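Local coordinates for protein arginase, mitochondrial (Medicago truncatula, PDB 6VSS) that catalyses the manganese-dependent hydrolysis of L-arginine to urea and L-ornithine, and also that of agmatine to urea and putrescine, at residues G158-S163 against G307-E312; D184-L189 against D269-D274; L67-G72 against P153-G158. All coordinates share one frame; numbering follows the deposited sequence.

In the fold
The three contacts lie within the single alpha/beta domain of the arginase family. Its parallel sheet carries the order 63-69, 151-157, 305-311, 264-269 and 178-183. Contact 3 pairs the first two of these strands. Contact 1 joins the loop after 151-157 to the end of 305-311, and contact 2 joins the loops that follow 178-183 and 264-269. Along the chain contact 3 closes first, and contact 2 is nested inside the loop closed by contact 1. The centres of contacts 1 and 3 are about 6 Å apart, with Gly158 in common. Those of contacts 1 and 2 are about 11 Å apart, and both contacts touch one manganese. Loops at the strand ends thus supply metal ligands.

Contact 1 (G158-S163 against G307-E312); sequences GDHSIS and GGDVVE. With MN (manganese (II) ion), chain J.
Val311, last residue of strand 305-311, meets a face of His160 in the loop after the neighbouring parallel strand 151-157, on the metal-binding side of the arginase alpha/beta fold. Val311 CG2 stands almost on the normal of the imidazole, 3.4 Å from the ring centroid, in a CH-pi contact. CG2 lies between the backbone N and the carbonyl carbon of Val311 (chi1 of CG1 -59°), which aims it at the ring. The ring is fixed at both nitrogens. ND1 of His160 binds manganese at 2.2 Å, and NE2 is hydrogen-bonded to Ser267. Asp309 lies one shell further out: its OD1 is hydrogen-bonded to the same Ser267, and its OD2 to Tyr265. Ser163 OG also donates to Asp309 OD2 at 2.7 Å, from well above the carboxylate plane.

Glu312, inferred to bind substrate, follows the strand. Its N donates to Gly158 O at 2.9 Å. The side chain bends at chi2 (-75°) and carries OE1 back to the His160 amide. His160 N gives OE1 of Glu312 a 2.8 Å bond, bent and on the anti side, somewhat out of the carboxylate plane, and His200 ND1 is a second partner of OE1. An alanine in place of Glu312 would probably leave the His160 amide and His200 without this carboxylate oxygen, and the loop that carries the metal ligand less firmly set.

Asp159 OD1 closes an Asx turn with Ser161 N at 2.9 Å and also accepts from Ser161 OG on its syn side. Beyond it, Ile162 CD1 slides past Val311 to lie 3.9 Å from Val311 CG1.

Contact 2 (D184-L189 against D269-D274); sequences DAHPDL and DVDSLD. With MN (manganese (II) ion), chain I; MN (manganese (II) ion), chain J.
Asp184 and Asp269 meet through carboxylates that both bridge two manganese ions. This is the binuclear metal centre of the arginase family, built on loops after two neighbouring parallel strands. Asp184 bridges with both oxygens: OD1 is 2.2 Å from the six-coordinate manganese, and OD2 binds the other ion. Asp269 bridges with one atom, its OD2 lying 2.1 Å from the first manganese and 2.2 Å from the second. The two carboxylate planes stand 63° apart. Their oxygens come close because they share the metals, whose charge probably offsets the repulsion.

The six-coordinate ion is completed by His186 ND1, by Asp271 and by a water. Asp271 is bidentate, with OD1 at 2.3 Å and OD2 at 2.2 Å from this manganese. The other ion takes Asp188 OD2, the same water and His160 from contact 1. The water donates to Asp188 OD1 at 2.6 Å. A metal-bridging water or hydroxide is the attacking group in arginases, and this one is consistent with that role. Asp188 and Leu189 also belong to the L-ornithine site.

The next shell sets the ligands. Ala185 N donates to Asp271 OD1, from above its carboxylate plane. Asp184 OD1 and Asp269 OD1 each close an Asx turn, to His186 N and Asp271 N. His182 NE2 is hydrogen-bonded to Asp184 OD2, and Glu285 OE2 is hydrogen-bonded to NE2, the other ring nitrogen of His186. Asp269 CG is anti to its backbone N (chi1 -179°), which extends the carboxylate toward the metals. Behind it, Ser272 OG donates to Asp269 O at 2.7 Å, and Ser272 CB lies 3.4 Å from Asp184 N.

Contact 3 (L67-G72 against P153-G158); sequences LGVPLG and PLVLGG
The flat peptide groups of Leu67-Val69 and Leu154-Leu156 lie side by side, with side chains on the two faces of the sheet. Leu67, Val69 and Val155 lie on one face of the sheet. Leu156 is on the other. On the first face Val69 CG2 comes within 3.8 Å of Val155 CG1. Each valine has CG1 anti to its backbone N (Val155 chi1 173°) and CG2 beside that N. The Leu67 and Val155 side chains touch more loosely. Helix 131-146 covers this face, with Ile138 on Val69 and Ser141 on Leu67. Leu156 instead packs on Val332 of helix 323-339.

Three backbone hydrogen bonds join the strands. Leu67 N donates to Leu154 O at 3.1 Å, Leu156 N to Leu67 O at 2.8 Å, and Val69 N to Leu156 O at 2.8 Å. This is the parallel pairing of strands 63-69 and 151-157 in the arginase alpha/beta sheet. Strand 63-69 sits between 151-157 and 113-118. The beta-alpha-beta crossover from 113-118 to 151-157 runs through helix 131-146 and spans it. Between the amide bonds Val155 CA makes a CA-H...O contact with Leu67 O.

Past Val69 the regular pairing gives way. Pro70 centres an inverse gamma turn, and a cis peptide joins Gly157 to Gly158. Gly158 has a positive phi (88°), and a beta carbon there would collide with Val69 O. Its bare CA lies 3.3 Å from Val69 O and 3.3 Å from Leu71 O. Leu71 O also accepts a probable backbone hydrogen bond from Asp159 N.

Contact 1 (G158-S163 against G307-E312)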
loop_
_atom_site.group_PDB
_atom_site.type_symbol
_atom_site.label_atom_id
_atom_site.label_comp_id
_atom_site.label_asym_id
_atom_site.label_seq_id
_atom_site.Cartn_x
_atom_site.Cartn_y
_atom_site.Cartn_z
ATOM N N GLY B 158 -6.891 18.288 -13.179
ATOM C CA GLY B 158 -6.060 19.138 -13.997
ATOM C C GLY B 158 -4.978 19.797 -13.175
ATOM O O GLY B 158 -5.187 20.052 -11.986
ATOM N N ASP B 159 -3.854 20.098 -13.801
ATOM C CA ASP B 159 -2.747 20.856 -13.156
ATOM C C ASP B 159 -3.068 22.346 -13.150
ATOM O O ASP B 159 -4.085 22.802 -13.757
ATOM C CB ASP B 159 -1.440 20.469 -13.807
ATOM C CG ASP B 159 -1.207 21.144 -15.140
ATOM O OD1 ASP B 159 -1.691 22.260 -15.271
ATOM O OD2 ASP B 159 -0.477 20.521 -16.002
ATOM N N HIS B 160 -2.262 23.113 -12.428
ATOM C CA HIS B 160 -2.663 24.463 -12.044
ATOM C C HIS B 160 -2.636 25.389 -13.260
ATOM O O HIS B 160 -3.200 26.440 -13.115
ATOM C CB HIS B 160 -1.868 24.953 -10.822
ATOM C CG HIS B 160 -2.715 25.812 -9.953
ATOM N ND1 HIS B 160 -2.470 26.024 -8.613
ATOM C CD2 HIS B 160 -3.779 26.580 -10.264
ATOM C CE1 HIS B 160 -3.441 26.793 -8.129
ATOM N NE2 HIS B 160 -4.222 27.168 -9.116
ATOM N N SER B 161 -2.059 25.005 -14.398
ATOM C CA SER B 161 -1.916 25.858 -15.620
ATOM C C SER B 161 -3.287 26.360 -16.084
ATOM O O SER B 161 -3.374 27.475 -16.752
ATOM C CB SER B 161 -1.236 25.114 -16.741
ATOM O OG SER B 161 -1.959 23.951 -17.097
ATOM N N ILE B 162 -4.312 25.587 -15.778
ATOM C CA ILE B 162 -5.681 25.825 -16.303
ATOM C C ILE B 162 -6.254 27.119 -15.697
ATOM O O ILE B 162 -7.088 27.782 -16.344
ATOM C CB ILE B 162 -6.571 24.586 -16.060
ATOM C CG1 ILE B 162 -6.845 24.376 -14.575
ATOM C CG2 ILE B 162 -5.992 23.334 -16.697
ATOM C CD1 ILE B 162 -7.905 23.406 -14.349
ATOM N N SER B 163 -5.805 27.555 -14.535
ATOM C CA SER B 163 -6.436 28.717 -13.858
ATOM C C SER B 163 -6.247 29.956 -14.743
ATOM O O SER B 163 -7.135 30.792 -14.767
ATOM C CB SER B 163 -5.891 28.934 -12.487
ATOM O OG SER B 163 -6.221 27.881 -11.588
ATOM N N GLY B 307 -16.392 32.497 -9.775
ATOM C CA GLY B 307 -15.862 31.221 -10.260
ATOM C C GLY B 307 -14.886 30.624 -9.282
ATOM O O GLY B 307 -14.501 31.296 -8.332
ATOM N N GLY B 308 -14.386 29.430 -9.600
ATOM C CA GLY B 308 -13.430 28.764 -8.721
ATOM C C GLY B 308 -12.868 27.529 -9.380
ATOM O O GLY B 308 -13.333 27.130 -10.433
ATOM N N ASP B 309 -11.846 26.961 -8.779
ATOM C CA ASP B 309 -11.241 25.728 -9.314
ATOM C C ASP B 309 -10.661 24.919 -8.152
ATOM O O ASP B 309 -10.425 25.445 -7.033
ATOM C CB ASP B 309 -10.310 26.041 -10.480
ATOM C CG ASP B 309 -9.102 26.833 -10.084
ATOM O OD1 ASP B 309 -8.412 26.377 -9.131
ATOM O OD2 ASP B 309 -8.820 27.861 -10.769
ATOM N N VAL B 310 -10.598 23.633 -8.369
ATOM C CA VAL B 310 -9.892 22.679 -7.492
ATOM C C VAL B 310 -8.945 21.870 -8.371
ATOM O O VAL B 310 -9.455 21.187 -9.234
ATOM C CB VAL B 310 -10.867 21.805 -6.707
ATOM C CG1 VAL B 310 -10.092 20.861 -5.790
ATOM C CG2 VAL B 310 -11.820 22.679 -5.909
ATOM N N VAL B 311 -7.621 22.053 -8.183
ATOM C CA VAL B 311 -6.541 21.573 -9.075
ATOM C C VAL B 311 -5.530 20.726 -8.320
ATOM O O VAL B 311 -5.524 20.816 -7.098
ATOM C CB VAL B 311 -5.866 22.752 -9.770
ATOM C CG1 VAL B 311 -6.922 23.506 -10.578
ATOM C CG2 VAL B 311 -5.150 23.686 -8.824
ATOM N N GLU B 312 -4.799 19.919 -9.105
ATOM C CA GLU B 312 -3.567 19.232 -8.730
ATOM C C GLU B 312 -3.924 18.018 -7.837
ATOM O O GLU B 312 -2.978 17.346 -7.391
ATOM C CB GLU B 312 -2.606 20.198 -8.011
ATOM C CG GLU B 312 -1.937 21.248 -8.898
ATOM C CD GLU B 312 -0.816 20.834 -9.830
ATOM O OE1 GLU B 312 -0.595 21.567 -10.850
ATOM O OE2 GLU B 312 -0.209 19.776 -9.604
HETATM MN MN MN J . -0.462 25.602 -7.850
HETATM O O HOH W 1 1.468 24.969 -7.483
#

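Contact 2 (D184-L189 against D269-D274)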
loop_
_atom_site.group_PDB
_atom_site.type_symbol
_atom_site.label_atom_id
_atom_site.label_comp_id
_atom_site.label_asym_id
_atom_site.label_seq_id
_atom_site.Cartn_x
_atom_site.Cartn_y
_atom_site.Cartn_z
ATOM N N ASP B 184 -2.397 27.425 -2.056
ATOM C CA ASP B 184 -1.304 26.699 -2.732
ATOM C C ASP B 184 -0.107 26.538 -1.788
ATOM O O ASP B 184 0.101 27.416 -0.991
ATOM C CB ASP B 184 -0.962 27.476 -3.991
ATOM C CG ASP B 184 -0.455 26.604 -5.115
ATOM O OD1 ASP B 184 0.200 25.562 -4.863
ATOM O OD2 ASP B 184 -0.845 26.925 -6.217
ATOM N N ALA B 185 0.692 25.485 -1.918
ATOM C CA ALA B 185 2.072 25.449 -1.373
ATOM C C ALA B 185 2.988 26.403 -2.159
ATOM O O ALA B 185 4.025 26.863 -1.570
ATOM C CB ALA B 185 2.611 24.046 -1.374
ATOM N N HIS B 186 2.635 26.732 -3.404
ATOM C CA HIS B 186 3.557 27.298 -4.420
ATOM C C HIS B 186 2.929 28.558 -4.964
ATOM O O HIS B 186 1.743 28.585 -5.224
ATOM C CB HIS B 186 3.789 26.347 -5.609
ATOM C CG HIS B 186 4.118 24.952 -5.210
ATOM N ND1 HIS B 186 3.159 23.913 -5.178
ATOM C CD2 HIS B 186 5.300 24.431 -4.790
ATOM C CE1 HIS B 186 3.792 22.827 -4.702
ATOM N NE2 HIS B 186 5.103 23.105 -4.481
ATOM N N PRO B 187 3.652 29.687 -5.052
ATOM C CA PRO B 187 3.009 30.905 -5.545
ATOM C C PRO B 187 2.483 30.785 -6.986
ATOM O O PRO B 187 1.664 31.602 -7.375
ATOM C CB PRO B 187 4.099 31.983 -5.411
ATOM C CG PRO B 187 5.071 31.434 -4.356
ATOM C CD PRO B 187 5.011 29.919 -4.516
ATOM N N ASP B 188 3.049 29.896 -7.795
ATOM C CA ASP B 188 2.747 29.794 -9.241
ATOM C C ASP B 188 2.878 31.156 -9.933
ATOM O O ASP B 188 2.110 31.402 -10.855
ATOM C CB ASP B 188 1.356 29.228 -9.467
ATOM C CG ASP B 188 1.206 27.767 -9.076
ATOM O OD1 ASP B 188 2.255 27.138 -8.784
ATOM O OD2 ASP B 188 0.052 27.276 -9.134
ATOM N N LEU B 189 3.955 31.901 -9.641
ATOM C CA LEU B 189 4.188 33.261 -10.200
ATOM C C LEU B 189 5.483 33.356 -11.020
ATOM O O LEU B 189 5.841 34.472 -11.363
ATOM C CB LEU B 189 4.210 34.235 -9.026
ATOM C CG LEU B 189 2.827 34.711 -8.601
ATOM C CD1 LEU B 189 2.865 35.339 -7.210
ATOM C CD2 LEU B 189 2.270 35.709 -9.617
ATOM N N ASP B 269 -5.445 24.864 -4.849
ATOM C CA ASP B 269 -4.460 23.798 -5.157
ATOM C C ASP B 269 -4.428 22.812 -3.968
ATOM O O ASP B 269 -4.232 23.235 -2.847
ATOM C CB ASP B 269 -3.138 24.430 -5.571
ATOM C CG ASP B 269 -2.045 23.435 -5.944
ATOM O OD1 ASP B 269 -2.155 22.276 -5.465
ATOM O OD2 ASP B 269 -1.044 23.869 -6.553
ATOM N N VAL B 270 -4.789 21.545 -4.209
ATOM C CA VAL B 270 -4.865 20.472 -3.169
ATOM C C VAL B 270 -3.516 20.392 -2.431
ATOM O O VAL B 270 -3.544 20.041 -1.245
ATOM C CB VAL B 270 -5.249 19.111 -3.779
ATOM C CG1 VAL B 270 -5.291 18.000 -2.711
ATOM C CG2 VAL B 270 -6.590 19.195 -4.488
ATOM N N ASP B 271 -2.395 20.735 -3.086
ATOM C CA ASP B 271 -1.054 20.679 -2.428
ATOM C C ASP B 271 -0.887 21.824 -1.443
ATOM O O ASP B 271 0.075 21.677 -0.685
ATOM C CB ASP B 271 0.175 20.571 -3.329
ATOM C CG ASP B 271 0.549 21.795 -4.130
ATOM O OD1 ASP B 271 0.117 22.892 -3.850
ATOM O OD2 ASP B 271 1.222 21.593 -5.085
ATOM N N SER B 272 -1.842 22.754 -1.300
ATOM C CA SER B 272 -1.923 23.669 -0.137
ATOM C C SER B 272 -1.993 22.866 1.167
ATOM O O SER B 272 -1.397 23.281 2.166
ATOM C CB SER B 272 -3.062 24.644 -0.216
ATOM O OG SER B 272 -4.329 24.006 -0.228
ATOM N N LEU B 273 -2.645 21.723 1.143
ATOM C CA LEU B 273 -2.833 20.905 2.366
ATOM C C LEU B 273 -1.580 20.105 2.645
ATOM O O LEU B 273 -0.845 19.736 1.689
ATOM C CB LEU B 273 -3.994 19.950 2.164
ATOM C CG LEU B 273 -5.365 20.605 2.091
ATOM C CD1 LEU B 273 -6.383 19.647 1.486
ATOM C CD2 LEU B 273 -5.800 21.039 3.470
ATOM N N ASP B 274 -1.335 19.865 3.931
ATOM C CA ASP B 274 -0.207 19.018 4.342
ATOM C C ASP B 274 -0.350 17.682 3.608
ATOM O O ASP B 274 -1.441 17.149 3.381
ATOM C CB ASP B 274 -0.168 18.816 5.838
ATOM C CG ASP B 274 1.183 18.266 6.252
ATOM O OD1 ASP B 274 2.146 19.038 6.355
ATOM O OD2 ASP B 274 1.254 17.058 6.474
HETATM MN MN MN I . 0.940 23.683 -5.823
HETATM MN MN MN J . -0.462 25.602 -7.850
HETATM O O HOH W 1 1.468 24.969 -7.483
#

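Contact 3 (L67-G72 against P153-G158)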
loop_
_atom_site.group_PDB
_atom_site.type_symbol
_atom_site.label_atom_id
_atom_site.label_comp_id
_atom_site.label_asym_id
_atom_site.label_seq_id
_atom_site.Cartn_x
_atom_site.Cartn_y
_atom_site.Cartn_z
ATOM N N LEU B 67 -17.030 21.903 -14.463
ATOM C CA LEU B 67 -16.343 21.736 -15.769
ATOM C C LEU B 67 -14.967 21.138 -15.507
ATOM O O LEU B 67 -14.146 21.791 -14.827
ATOM C CB LEU B 67 -16.301 23.110 -16.461
ATOM C CG LEU B 67 -15.694 23.128 -17.851
ATOM C CD1 LEU B 67 -16.708 22.635 -18.876
ATOM C CD2 LEU B 67 -15.198 24.519 -18.211
ATOM N N GLY B 68 -14.778 19.888 -15.927
ATOM C CA GLY B 68 -13.503 19.172 -15.957
ATOM C C GLY B 68 -12.594 19.683 -17.065
ATOM O O GLY B 68 -13.070 19.914 -18.227
ATOM N N VAL B 69 -11.323 19.888 -16.695
ATOM C CA VAL B 69 -10.217 20.155 -17.655
ATOM C C VAL B 69 -9.101 19.180 -17.296
ATOM O O VAL B 69 -8.221 19.508 -16.494
ATOM C CB VAL B 69 -9.805 21.632 -17.602
ATOM C CG1 VAL B 69 -8.794 21.943 -18.685
ATOM C CG2 VAL B 69 -11.016 22.555 -17.678
ATOM N N PRO B 70 -9.227 17.927 -17.820
ATOM C CA PRO B 70 -8.283 16.837 -17.566
ATOM C C PRO B 70 -6.978 16.992 -18.371
ATOM O O PRO B 70 -6.788 16.324 -19.318
ATOM C CB PRO B 70 -9.078 15.613 -18.013
ATOM C CG PRO B 70 -9.952 16.164 -19.141
ATOM C CD PRO B 70 -10.379 17.519 -18.648
ATOM N N LEU B 71 -6.144 17.934 -17.934
ATOM C CA LEU B 71 -4.877 18.363 -18.553
ATOM C C LEU B 71 -3.771 18.263 -17.508
ATOM O O LEU B 71 -3.892 18.877 -16.418
ATOM C CB LEU B 71 -5.112 19.790 -19.015
ATOM C CG LEU B 71 -3.967 20.446 -19.748
ATOM C CD1 LEU B 71 -4.503 21.607 -20.564
ATOM C CD2 LEU B 71 -2.874 20.895 -18.773
ATOM N N GLY B 72 -2.747 17.461 -17.814
ATOM C CA GLY B 72 -1.583 17.185 -16.952
ATOM C C GLY B 72 -0.313 17.574 -17.633
ATOM O O GLY B 72 0.732 17.564 -16.945
ATOM N N PRO B 153 -19.066 28.642 -13.096
ATOM C CA PRO B 153 -18.058 27.610 -13.343
ATOM C C PRO B 153 -17.212 27.269 -12.112
ATOM O O PRO B 153 -16.524 28.152 -11.577
ATOM C CB PRO B 153 -17.179 28.241 -14.421
ATOM C CG PRO B 153 -17.271 29.685 -14.098
ATOM C CD PRO B 153 -18.754 29.865 -13.834
ATOM N N LEU B 154 -17.343 26.028 -11.663
ATOM C CA LEU B 154 -16.436 25.394 -10.668
ATOM C C LEU B 154 -15.597 24.368 -11.463
ATOM O O LEU B 154 -16.077 23.324 -11.847
ATOM C CB LEU B 154 -17.260 24.842 -9.500
ATOM C CG LEU B 154 -16.479 24.638 -8.199
ATOM C CD1 LEU B 154 -17.397 24.235 -7.027
ATOM C CD2 LEU B 154 -15.416 23.549 -8.417
ATOM N N VAL B 155 -14.395 24.778 -11.857
ATOM C CA VAL B 155 -13.507 23.974 -12.721
ATOM C C VAL B 155 -12.810 22.880 -11.904
ATOM O O VAL B 155 -12.240 23.173 -10.807
ATOM C CB VAL B 155 -12.559 24.893 -13.492
ATOM C CG1 VAL B 155 -11.513 24.113 -14.256
ATOM C CG2 VAL B 155 -13.359 25.822 -14.422
ATOM N N LEU B 156 -12.794 21.655 -12.427
ATOM C CA LEU B 156 -11.964 20.569 -11.824
ATOM C C LEU B 156 -10.751 20.313 -12.708
ATOM O O LEU B 156 -10.954 20.043 -13.943
ATOM C CB LEU B 156 -12.765 19.291 -11.726
ATOM C CG LEU B 156 -14.096 19.419 -11.028
ATOM C CD1 LEU B 156 -14.770 18.077 -11.107
ATOM C CD2 LEU B 156 -13.916 19.883 -9.593
ATOM N N GLY B 157 -9.548 20.535 -12.137
ATOM C CA GLY B 157 -8.279 20.213 -12.818
ATOM C C GLY B 157 -7.955 18.757 -12.538
ATOM O O GLY B 157 -8.617 18.096 -11.727
ATOM N N GLY B 158 -6.891 18.288 -13.179
ATOM C CA GLY B 158 -6.060 19.138 -13.997
ATOM C C GLY B 158 -4.978 19.797 -13.175
ATOM O O GLY B 158 -5.187 20.052 -11.986
#